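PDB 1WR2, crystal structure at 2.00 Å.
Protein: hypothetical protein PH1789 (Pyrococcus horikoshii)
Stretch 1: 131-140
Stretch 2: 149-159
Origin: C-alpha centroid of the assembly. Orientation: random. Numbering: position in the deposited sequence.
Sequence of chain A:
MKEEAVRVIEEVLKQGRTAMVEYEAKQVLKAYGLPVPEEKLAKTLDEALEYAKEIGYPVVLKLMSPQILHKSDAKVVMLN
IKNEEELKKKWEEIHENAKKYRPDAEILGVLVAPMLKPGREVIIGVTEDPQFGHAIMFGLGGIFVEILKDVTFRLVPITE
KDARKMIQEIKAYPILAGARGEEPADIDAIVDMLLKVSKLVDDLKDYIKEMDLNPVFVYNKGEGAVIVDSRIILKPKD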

ATOM      1  N   GLN A 131      12.254  -3.945 -22.419  1.00 48.44           N
ATOM      2  CA  GLN A 131      13.674  -3.793 -22.732  1.00 46.15           C
ATOM      3  C   GLN A 131      14.595  -3.415 -21.566  1.00 44.71           C
ATOM      4  O   GLN A 131      15.744  -3.851 -21.518  1.00 42.64           O
ATOM      5  N   PHE A 132      14.097  -2.612 -20.628  1.00 42.08           N
ATOM      6  CA  PHE A 132      14.917  -2.145 -19.513  1.00 41.90           C
ATOM      7  C   PHE A 132      14.695  -2.741 -18.130  1.00 40.75           C
ATOM      8  O   PHE A 132      15.399  -2.379 -17.187  1.00 40.19           O
ATOM      9  N   GLY A 133      13.731  -3.643 -17.993  1.00 38.29           N
ATOM     10  CA  GLY A 133      13.482  -4.236 -16.690  1.00 37.91           C
ATOM     11  C   GLY A 133      12.623  -3.363 -15.782  1.00 37.84           C
ATOM     12  O   GLY A 133      11.867  -2.503 -16.255  1.00 34.28           O
ATOM     13  N   HIS A 134      12.744  -3.576 -14.471  1.00 36.82           N
ATOM     14  CA  HIS A 134      11.958  -2.825 -13.497  1.00 36.12           C
ATOM     15  C   HIS A 134      12.430  -1.403 -13.257  1.00 35.84           C
ATOM     16  O   HIS A 134      13.626  -1.110 -13.255  1.00 33.79           O
ATOM     17  N   ALA A 135      11.461  -0.519 -13.050  1.00 33.43           N
ATOM     18  CA  ALA A 135      11.743   0.874 -12.777  1.00 31.08           C
ATOM     19  C   ALA A 135      10.915   1.289 -11.576  1.00 31.72           C
ATOM     20  O   ALA A 135       9.785   0.819 -11.388  1.00 31.62           O
ATOM     21  N   ILE A 136      11.488   2.160 -10.757  1.00 28.79           N
ATOM     22  CA  ILE A 136      10.820   2.661  -9.583  1.00 30.23           C
ATOM     23  C   ILE A 136      10.498   4.139  -9.836  1.00 31.21           C
ATOM     24  O   ILE A 136      11.320   4.879 -10.377  1.00 29.09           O
ATOM     25  N   MET A 137       9.286   4.543  -9.465  1.00 31.60           N
ATOM     26  CA  MET A 137       8.805   5.915  -9.662  1.00 33.53           C
ATOM     27  C   MET A 137       8.449   6.577  -8.339  1.00 33.82           C
ATOM     28  O   MET A 137       8.045   5.912  -7.379  1.00 31.43           O
ATOM     29  N   PHE A 138       8.568   7.898  -8.312  1.00 31.85           N
ATOM     30  CA  PHE A 138       8.238   8.683  -7.135  1.00 32.69           C
ATOM     31  C   PHE A 138       7.565   9.977  -7.562  1.00 32.71           C
ATOM     32  O   PHE A 138       7.928  10.567  -8.578  1.00 30.35           O
ATOM     33  N   GLY A 139       6.588  10.412  -6.774  1.00 32.34           N
ATOM     34  CA  GLY A 139       5.885  11.649  -7.058  1.00 33.73           C
ATOM     35  C   GLY A 139       4.884  11.883  -5.944  1.00 36.88           C
ATOM     36  O   GLY A 139       4.615  10.968  -5.165  1.00 35.74           O
ATOM     37  N   LEU A 140       4.333  13.089  -5.845  1.00 36.48           N
ATOM     38  CA  LEU A 140       3.351  13.361  -4.800  1.00 37.78           C
ATOM     39  C   LEU A 140       2.019  12.711  -5.136  1.00 39.35           C
ATOM     40  O   LEU A 140       1.708  12.469  -6.306  1.00 39.21           O
ATOM     41  N   LYS A 149       0.818  15.294 -13.430  1.00 41.22           N
ATOM     42  CA  LYS A 149       1.793  14.523 -14.203  1.00 42.29           C
ATOM     43  C   LYS A 149       3.215  14.855 -13.758  1.00 41.89           C
ATOM     44  O   LYS A 149       4.034  15.293 -14.569  1.00 42.60           O
ATOM     45  N   ASP A 150       3.513  14.643 -12.480  1.00 38.05           N
ATOM     46  CA  ASP A 150       4.836  14.962 -11.952  1.00 38.82           C
ATOM     47  C   ASP A 150       5.472  13.768 -11.235  1.00 37.50           C
ATOM     48  O   ASP A 150       5.378  13.635 -10.020  1.00 36.77           O
ATOM     49  N   VAL A 151       6.111  12.896 -12.005  1.00 36.09           N
ATOM     50  CA  VAL A 151       6.750  11.721 -11.436  1.00 36.90           C
ATOM     51  C   VAL A 151       8.139  11.563 -12.028  1.00 37.27           C
ATOM     52  O   VAL A 151       8.355  11.858 -13.202  1.00 39.81           O
ATOM     53  N   THR A 152       9.080  11.111 -11.211  1.00 36.07           N
ATOM     54  CA  THR A 152      10.440  10.882 -11.678  1.00 35.95           C
ATOM     55  C   THR A 152      10.652   9.373 -11.562  1.00 35.14           C
ATOM     56  O   THR A 152       9.907   8.706 -10.835  1.00 30.64           O
ATOM     57  N   PHE A 153      11.635   8.833 -12.278  1.00 33.54           N
ATOM     58  CA  PHE A 153      11.887   7.398 -12.215  1.00 35.17           C
ATOM     59  C   PHE A 153      13.371   7.061 -12.282  1.00 35.35           C
ATOM     60  O   PHE A 153      14.210   7.923 -12.570  1.00 34.46           O
ATOM     61  N   ARG A 154      13.684   5.800 -12.005  1.00 33.93           N
ATOM     62  CA  ARG A 154      15.058   5.313 -12.029  1.00 35.96           C
ATOM     63  C   ARG A 154      14.968   3.805 -12.243  1.00 35.67           C
ATOM     64  O   ARG A 154      13.963   3.190 -11.880  1.00 33.87           O
ATOM     65  N   LEU A 155      15.992   3.204 -12.840  1.00 35.45           N
ATOM     66  CA  LEU A 155      15.961   1.759 -13.039  1.00 36.68           C
ATOM     67  C   LEU A 155      16.382   1.067 -11.742  1.00 36.95           C
ATOM     68  O   LEU A 155      17.261   1.544 -11.023  1.00 36.33           O
ATOM     69  N   VAL A 156      15.724  -0.042 -11.437  1.00 35.36           N
ATOM     70  CA  VAL A 156      16.031  -0.808 -10.241  1.00 37.27           C
ATOM     71  C   VAL A 156      17.171  -1.772 -10.593  1.00 38.27           C
ATOM     72  O   VAL A 156      17.169  -2.366 -11.667  1.00 37.37           O
ATOM     73  N   PRO A 157      18.153  -1.947  -9.693  1.00 39.64           N
ATOM     74  CA  PRO A 157      18.318  -1.339  -8.370  1.00 40.44           C
ATOM     75  C   PRO A 157      18.860   0.080  -8.421  1.00 41.18           C
ATOM     76  O   PRO A 157      19.648   0.429  -9.301  1.00 42.63           O
ATOM     77  N   ILE A 158      18.438   0.899  -7.466  1.00 40.44           N
ATOM     78  CA  ILE A 158      18.895   2.280  -7.405  1.00 41.95           C
ATOM     79  C   ILE A 158      19.856   2.439  -6.233  1.00 42.96           C
ATOM     80  O   ILE A 158      19.852   1.636  -5.300  1.00 41.85           O
ATOM     81  N   THR A 159      20.682   3.477  -6.290  1.00 43.39           N
ATOM     82  CA  THR A 159      21.620   3.760  -5.219  1.00 43.08           C
ATOM     83  C   THR A 159      20.999   4.869  -4.391  1.00 44.22           C
ATOM     84  O   THR A 159      19.979   5.443  -4.785  1.00 42.72           O
TER

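What holds the two stretches together most firmly? The polar ties are backbone hydrogen bonds of an antiparallel pairing. I136 N donates to R154 O at 2.9 Å and R154 N returns a bond to I136 O at 3.0 Å; F138 N to T152 O (3.0 Å) and T152 N to F138 O (2.9 Å) repeat the pattern. V156 N adds a nearly straight bond to H134 O, 3.0 Å long.

Where does water take over? Beyond the last pair, L140 N lies 4.3 Å from D150 O, too far for a direct bond. One water bridges them, accepting from L140 N at 2.8 Å and donating to D150 O at 2.7 Å. It also donates to D150 OD2 at 2.6 Å, an arrangement the t rotamer of D150 accommodates.

Which side chains pack around I136? Its t,t side chain shares a face of the sheet with F138, T152 and R154, and it has the largest area covered by the opposing stretch. I136 CB meets CG2 of V156 (t) at 3.8 Å, while I136 CG2 meets CG2 of I158 (p) at 3.7 Å. Farther along, T152, in the p rotamer, places OG1 near the edge of the F138 ring, 4.2 Å from F138 CB; F138 is t, and its end leads away. The end of R154 leads away too, with R154 NH1 bonded to F153 O at 3.0 Å.

What fills the other face? A135, M137, F153 and L155 gather there. A135 CB sits 4.1 Å from L155 CD2 and 4.3 Å from F153 CD1, so this small side chain touches two larger ones. M137 CG packs on F153 CB at 3.8 Å before the methionine's end leads away. L155 (m,t) also reaches the loop, its CD1 lying 4.1 Å from CD1 of F132 (m).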

ATOM      1  CB  GLN A 131      13.848  -2.741 -23.833  1.00 47.04           C
ATOM      2  CG  GLN A 131      13.391  -3.160 -25.223  1.00 50.53           C
ATOM      3  CD  GLN A 131      11.883  -3.267 -25.351  1.00 49.96           C
ATOM      4  OE1 GLN A 131      11.352  -4.332 -25.668  1.00 52.59           O
ATOM      5  NE2 GLN A 131      11.185  -2.159 -25.115  1.00 51.53           N
ATOM      6  CB  PHE A 132      14.804  -0.620 -19.417  1.00 42.56           C
ATOM      7  CG  PHE A 132      15.423   0.111 -20.581  1.00 43.97           C
ATOM      8  CD1 PHE A 132      16.782   0.424 -20.581  1.00 43.21           C
ATOM      9  CD2 PHE A 132      14.658   0.459 -21.685  1.00 45.31           C
ATOM     10  CE1 PHE A 132      17.369   1.074 -21.669  1.00 45.48           C
ATOM     11  CE2 PHE A 132      15.234   1.111 -22.783  1.00 46.22           C
ATOM     12  CZ  PHE A 132      16.593   1.417 -22.773  1.00 45.10           C
ATOM     13  CB  HIS A 134      11.913  -3.548 -12.142  1.00 37.15           C
ATOM     14  CG  HIS A 134      11.132  -4.825 -12.163  1.00 39.70           C
ATOM     15  ND1 HIS A 134      11.697  -6.042 -12.476  1.00 37.18           N
ATOM     16  CD2 HIS A 134       9.820  -5.069 -11.925  1.00 41.00           C
ATOM     17  CE1 HIS A 134      10.770  -6.982 -12.428  1.00 42.24           C
ATOM     18  NE2 HIS A 134       9.621  -6.418 -12.095  1.00 42.42           N
ATOM     19  CB  ALA A 135      11.400   1.725 -13.985  1.00 26.65           C
ATOM     20  CB  ILE A 136      11.717   2.488  -8.338  1.00 26.38           C
ATOM     21  CG1 ILE A 136      10.962   2.922  -7.080  1.00 28.05           C
ATOM     22  CG2 ILE A 136      13.018   3.274  -8.521  1.00 27.54           C
ATOM     23  CD1 ILE A 136      11.599   2.412  -5.795  1.00 27.76           C
ATOM     24  CB  MET A 137       7.538   5.925 -10.534  1.00 35.09           C
ATOM     25  CG  MET A 137       7.728   5.689 -12.028  1.00 40.80           C
ATOM     26  SD  MET A 137       8.410   4.073 -12.482  1.00 47.44           S
ATOM     27  CE  MET A 137       6.962   2.995 -12.364  1.00 47.33           C
ATOM     28  CB  PHE A 138       9.488   9.037  -6.333  1.00 33.71           C
ATOM     29  CG  PHE A 138       9.221  10.004  -5.220  1.00 37.04           C
ATOM     30  CD1 PHE A 138       8.544   9.594  -4.073  1.00 34.09           C
ATOM     31  CD2 PHE A 138       9.598  11.340  -5.340  1.00 37.32           C
ATOM     32  CE1 PHE A 138       8.241  10.495  -3.066  1.00 35.10           C
ATOM     33  CE2 PHE A 138       9.299  12.256  -4.332  1.00 37.16           C
ATOM     34  CZ  PHE A 138       8.619  11.834  -3.193  1.00 38.18           C
ATOM     35  CB  LEU A 140       3.127  14.868  -4.620  1.00 37.44           C
ATOM     36  CG  LEU A 140       4.248  15.705  -4.000  1.00 38.68           C
ATOM     37  CD1 LEU A 140       3.727  17.103  -3.699  1.00 41.12           C
ATOM     38  CD2 LEU A 140       4.741  15.056  -2.728  1.00 40.63           C
ATOM     39  CB  LYS A 149       1.643  14.865 -15.692  1.00 43.89           C
ATOM     40  CG  LYS A 149       0.191  14.910 -16.183  1.00 47.59           C
ATOM     41  CD  LYS A 149       0.049  15.613 -17.540  1.00 49.64           C
ATOM     42  CE  LYS A 149       0.302  17.119 -17.430  1.00 52.68           C
ATOM     43  NZ  LYS A 149      -0.004  17.876 -18.692  1.00 52.71           N
ATOM     44  CB  ASP A 150       4.715  16.160 -11.004  1.00 37.36           C
ATOM     45  CG  ASP A 150       6.040  16.583 -10.405  1.00 37.95           C
ATOM     46  OD1 ASP A 150       7.047  16.661 -11.149  1.00 35.40           O
ATOM     47  OD2 ASP A 150       6.060  16.859  -9.183  1.00 37.70           O
ATOM     48  CB  VAL A 151       5.935  10.434 -11.735  1.00 36.85           C
ATOM     49  CG1 VAL A 151       4.481  10.627 -11.318  1.00 36.58           C
ATOM     50  CG2 VAL A 151       6.010  10.103 -13.216  1.00 43.19           C
ATOM     51  CB  THR A 152      11.470  11.637 -10.803  1.00 35.97           C
ATOM     52  OG1 THR A 152      11.342  11.233  -9.430  1.00 37.11           O
ATOM     53  CG2 THR A 152      11.242  13.138 -10.907  1.00 39.11           C
ATOM     54  CB  PHE A 153      11.131   6.670 -13.341  1.00 36.42           C
ATOM     55  CG  PHE A 153      11.842   6.681 -14.668  1.00 39.38           C
ATOM     56  CD1 PHE A 153      12.760   5.680 -14.991  1.00 41.79           C
ATOM     57  CD2 PHE A 153      11.603   7.691 -15.593  1.00 39.48           C
ATOM     58  CE1 PHE A 153      13.434   5.688 -16.224  1.00 41.61           C
ATOM     59  CE2 PHE A 153      12.267   7.710 -16.826  1.00 42.78           C
ATOM     60  CZ  PHE A 153      13.187   6.703 -17.141  1.00 41.42           C
ATOM     61  CB  ARG A 154      15.727   5.612 -10.683  1.00 36.75           C
ATOM     62  CG  ARG A 154      17.062   6.338 -10.757  1.00 45.20           C
ATOM     63  CD  ARG A 154      16.993   7.535 -11.678  1.00 44.48           C
ATOM     64  NE  ARG A 154      17.710   8.685 -11.144  1.00 44.83           N
ATOM     65  CZ  ARG A 154      17.225   9.920 -11.162  1.00 45.66           C
ATOM     66  NH1 ARG A 154      16.026  10.153 -11.683  1.00 43.34           N
ATOM     67  NH2 ARG A 154      17.934  10.919 -10.662  1.00 48.14           N
ATOM     68  CB  LEU A 155      16.887   1.344 -14.186  1.00 38.10           C
ATOM     69  CG  LEU A 155      16.444   1.841 -15.561  1.00 38.99           C
ATOM     70  CD1 LEU A 155      17.372   1.290 -16.644  1.00 40.47           C
ATOM     71  CD2 LEU A 155      15.004   1.393 -15.811  1.00 36.22           C
ATOM     72  CB  VAL A 156      14.787  -1.607  -9.788  1.00 36.86           C
ATOM     73  CG1 VAL A 156      15.128  -2.502  -8.607  1.00 37.85           C
ATOM     74  CG2 VAL A 156      13.665  -0.641  -9.426  1.00 34.52           C
ATOM     75  CB  PRO A 157      19.287  -2.291  -7.683  1.00 40.20           C
ATOM     76  CG  PRO A 157      20.213  -2.634  -8.815  1.00 40.82           C
ATOM     77  CD  PRO A 157      19.246  -2.905  -9.960  1.00 40.59           C
ATOM     78  CB  ILE A 158      17.718   3.260  -7.193  1.00 40.87           C
ATOM     79  CG1 ILE A 158      17.040   2.973  -5.848  1.00 37.14           C
ATOM     80  CG2 ILE A 158      16.716   3.132  -8.338  1.00 37.59           C
ATOM     81  CD1 ILE A 158      15.896   3.912  -5.511  1.00 39.07           C
ATOM     82  CB  THR A 159      22.975   4.227  -5.781  1.00 42.91           C
ATOM     83  OG1 THR A 159      22.768   5.341  -6.655  1.00 43.45           O
ATOM     84  CG2 THR A 159      23.639   3.097  -6.563  1.00 40.97           C
TER
HETATM   85  O   HOH W   1       4.937  15.033  -7.765  1.00 33.41           O